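Local coordinates for tail fiber protein (Acinetobacter phage AM24, PDB 5W5P) that probably recognises and cleaves the capsular polysaccharide of its Acinetobacter host as a trimeric tailspike, at residues Tyr363-Phe369 with Val402-Thr407. Residues are numbered along the deposited sequence.
Sequences YSSGVTF and VLAPPT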
loop_
_atom_site.group_PDB
_atom_site.type_symbol
_atom_site.label_atom_id
_atom_site.label_comp_id
_atom_site.label_asym_id
_atom_site.label_seq_id
_atom_site.Cartn_x
_atom_site.Cartn_y
_atom_site.Cartn_z
ATOM N N TYR A 363 -20.682 9.491 -11.557
ATOM C CA TYR A 363 -19.717 10.181 -10.710
ATOM C C TYR A 363 -18.979 9.200 -9.804
ATOM O O TYR A 363 -19.555 8.219 -9.319
ATOM C CB TYR A 363 -20.411 11.241 -9.852
ATOM C CG TYR A 363 -20.897 12.452 -10.613
ATOM C CD1 TYR A 363 -20.012 13.438 -11.029
ATOM C CD2 TYR A 363 -22.248 12.617 -10.898
ATOM C CE1 TYR A 363 -20.456 14.547 -11.723
ATOM C CE2 TYR A 363 -22.704 13.721 -11.593
ATOM C CZ TYR A 363 -21.805 14.684 -12.004
ATOM O OH TYR A 363 -22.256 15.787 -12.694
ATOM N N SER A 364 -17.698 9.473 -9.571
ATOM C CA SER A 364 -16.902 8.671 -8.656
ATOM C C SER A 364 -17.080 9.176 -7.227
ATOM O O SER A 364 -17.603 10.269 -6.985
ATOM C CB SER A 364 -15.430 8.696 -9.057
ATOM O OG SER A 364 -15.226 8.018 -10.285
ATOM N N SER A 365 -16.639 8.362 -6.266
ATOM C CA SER A 365 -16.845 8.701 -4.857
ATOM C C SER A 365 -15.823 7.959 -4.007
ATOM O O SER A 365 -15.951 6.749 -3.807
ATOM C CB SER A 365 -18.268 8.364 -4.423
ATOM O OG SER A 365 -18.547 8.922 -3.155
ATOM N N GLY A 366 -14.836 8.688 -3.490
ATOM C CA GLY A 366 -13.816 8.095 -2.649
ATOM C C GLY A 366 -12.651 7.522 -3.432
ATOM O O GLY A 366 -12.550 6.305 -3.598
ATOM N N VAL A 367 -11.773 8.394 -3.930
ATOM C CA VAL A 367 -10.601 8.002 -4.707
ATOM C C VAL A 367 -9.407 8.795 -4.201
ATOM O O VAL A 367 -9.494 10.017 -4.032
ATOM C CB VAL A 367 -10.803 8.239 -6.222
ATOM C CG1 VAL A 367 -9.648 7.644 -7.019
ATOM C CG2 VAL A 367 -12.131 7.666 -6.692
ATOM N N THR A 368 -8.289 8.109 -3.956
ATOM C CA THR A 368 -7.110 8.742 -3.376
ATOM C C THR A 368 -5.873 8.402 -4.193
ATOM O O THR A 368 -5.604 7.225 -4.456
ATOM C CB THR A 368 -6.911 8.307 -1.921
ATOM O OG1 THR A 368 -8.152 8.422 -1.215
ATOM C CG2 THR A 368 -5.866 9.181 -1.240
ATOM N N PHE A 369 -5.119 9.434 -4.576
ATOM C CA PHE A 369 -3.855 9.297 -5.295
ATOM C C PHE A 369 -2.719 9.717 -4.375
ATOM O O PHE A 369 -2.660 10.875 -3.956
ATOM C CB PHE A 369 -3.845 10.154 -6.559
ATOM C CG PHE A 369 -4.872 9.755 -7.569
ATOM C CD1 PHE A 369 -6.177 10.209 -7.465
ATOM C CD2 PHE A 369 -4.534 8.920 -8.624
ATOM C CE1 PHE A 369 -7.128 9.842 -8.395
ATOM C CE2 PHE A 369 -5.481 8.549 -9.563
ATOM C CZ PHE A 369 -6.780 9.011 -9.450
ATOM N N VAL A 402 -22.201 12.235 -0.460
ATOM C CA VAL A 402 -22.454 11.037 -1.249
ATOM C C VAL A 402 -21.355 10.826 -2.280
ATOM O O VAL A 402 -20.787 9.735 -2.386
ATOM C CB VAL A 402 -23.843 11.123 -1.904
ATOM C CG1 VAL A 402 -24.209 9.794 -2.543
ATOM C CG2 VAL A 402 -24.884 11.527 -0.874
ATOM N N LEU A 403 -21.030 11.865 -3.048
ATOM C CA LEU A 403 -20.085 11.766 -4.159
ATOM C C LEU A 403 -18.816 12.527 -3.786
ATOM O O LEU A 403 -18.606 13.673 -4.189
ATOM C CB LEU A 403 -20.720 12.297 -5.456
ATOM C CG LEU A 403 -21.975 11.547 -5.916
ATOM C CD1 LEU A 403 -22.696 12.317 -7.008
ATOM C CD2 LEU A 403 -21.629 10.143 -6.390
ATOM N N ALA A 404 -17.961 11.867 -3.014
ATOM C CA ALA A 404 -16.730 12.479 -2.523
ATOM C C ALA A 404 -15.722 12.633 -3.652
ATOM O O ALA A 404 -15.319 11.628 -4.250
ATOM C CB ALA A 404 -16.138 11.638 -1.399
ATOM N N PRO A 405 -15.299 13.851 -3.981
ATOM C CA PRO A 405 -14.307 14.040 -5.046
ATOM C C PRO A 405 -12.971 13.426 -4.669
ATOM O O PRO A 405 -12.652 13.279 -3.478
ATOM C CB PRO A 405 -14.209 15.570 -5.171
ATOM C CG PRO A 405 -15.493 16.079 -4.597
ATOM C CD PRO A 405 -15.833 15.132 -3.488
ATOM N N PRO A 406 -12.160 13.055 -5.656
ATOM C CA PRO A 406 -10.856 12.455 -5.359
ATOM C C PRO A 406 -9.887 13.457 -4.749
ATOM O O PRO A 406 -9.988 14.669 -4.948
ATOM C CB PRO A 406 -10.361 11.980 -6.733
ATOM C CG PRO A 406 -11.579 11.919 -7.591
ATOM C CD PRO A 406 -12.474 13.010 -7.093
ATOM N N THR A 407 -8.928 12.924 -3.994
ATOM C CA THR A 407 -7.894 13.733 -3.367
ATOM C C THR A 407 -6.522 13.274 -3.849
ATOM O O THR A 407 -6.352 12.152 -4.336
ATOM C CB THR A 407 -7.972 13.670 -1.827
ATOM O OG1 THR A 407 -7.616 12.361 -1.368
ATOM C CG2 THR A 407 -9.386 14.005 -1.343
HETATM O O HOH W 1 -15.719 12.432 -7.399
HETATM O O HOH W 2 -9.642 10.762 -0.802
HETATM O O HOH W 3 -12.252 10.889 -2.058
#
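Residues 402-407 run beside strand 365-369 in nearly the same direction. At the start, Ser365 OG donates to Val402 O (2.5 Å) and accepts from Ala404 N (3.0 Å); a small hydroxyl suits this spot because it can do both. Leu403 is one bump, its branched end filling the hollow between Tyr363 and Ser365: CD1 lies 3.8 Å from Tyr363 CB, CD2 4.3 Å from Ser365 CB. Gly366 N donates a hydrogen bond to Ala404 O (3.1 Å); at Gly366's backbone angles a CB would jam against the preceding carbonyl. Such parallel stacking of one coil on the last belongs to the right-handed beta-helix of phage tailspikes; here 402-407 leads into the next rung, while strand 331-339 lies on the other side of 365-369. Val367 N and Pro405 O are too far apart to bond directly, so water 3 bridges them (3.2 and 2.8 Å). The Pro406 ring is another bump, compact and flat enough to fit against Val367 (CB to CB, 3.8 Å) and the edge of Phe369 (Pro406 CB to Phe369 CE1, 4.2 Å); Phe369 also stacks with Phe333 and Phe408. True strand pairing follows, with Thr407 N to Val367 O and Phe369 N to Thr407 O, both 3.0 Å, while Thr368 CG2 touches Thr407 OG1 (3.6 Å) on a face packed by a second subunit.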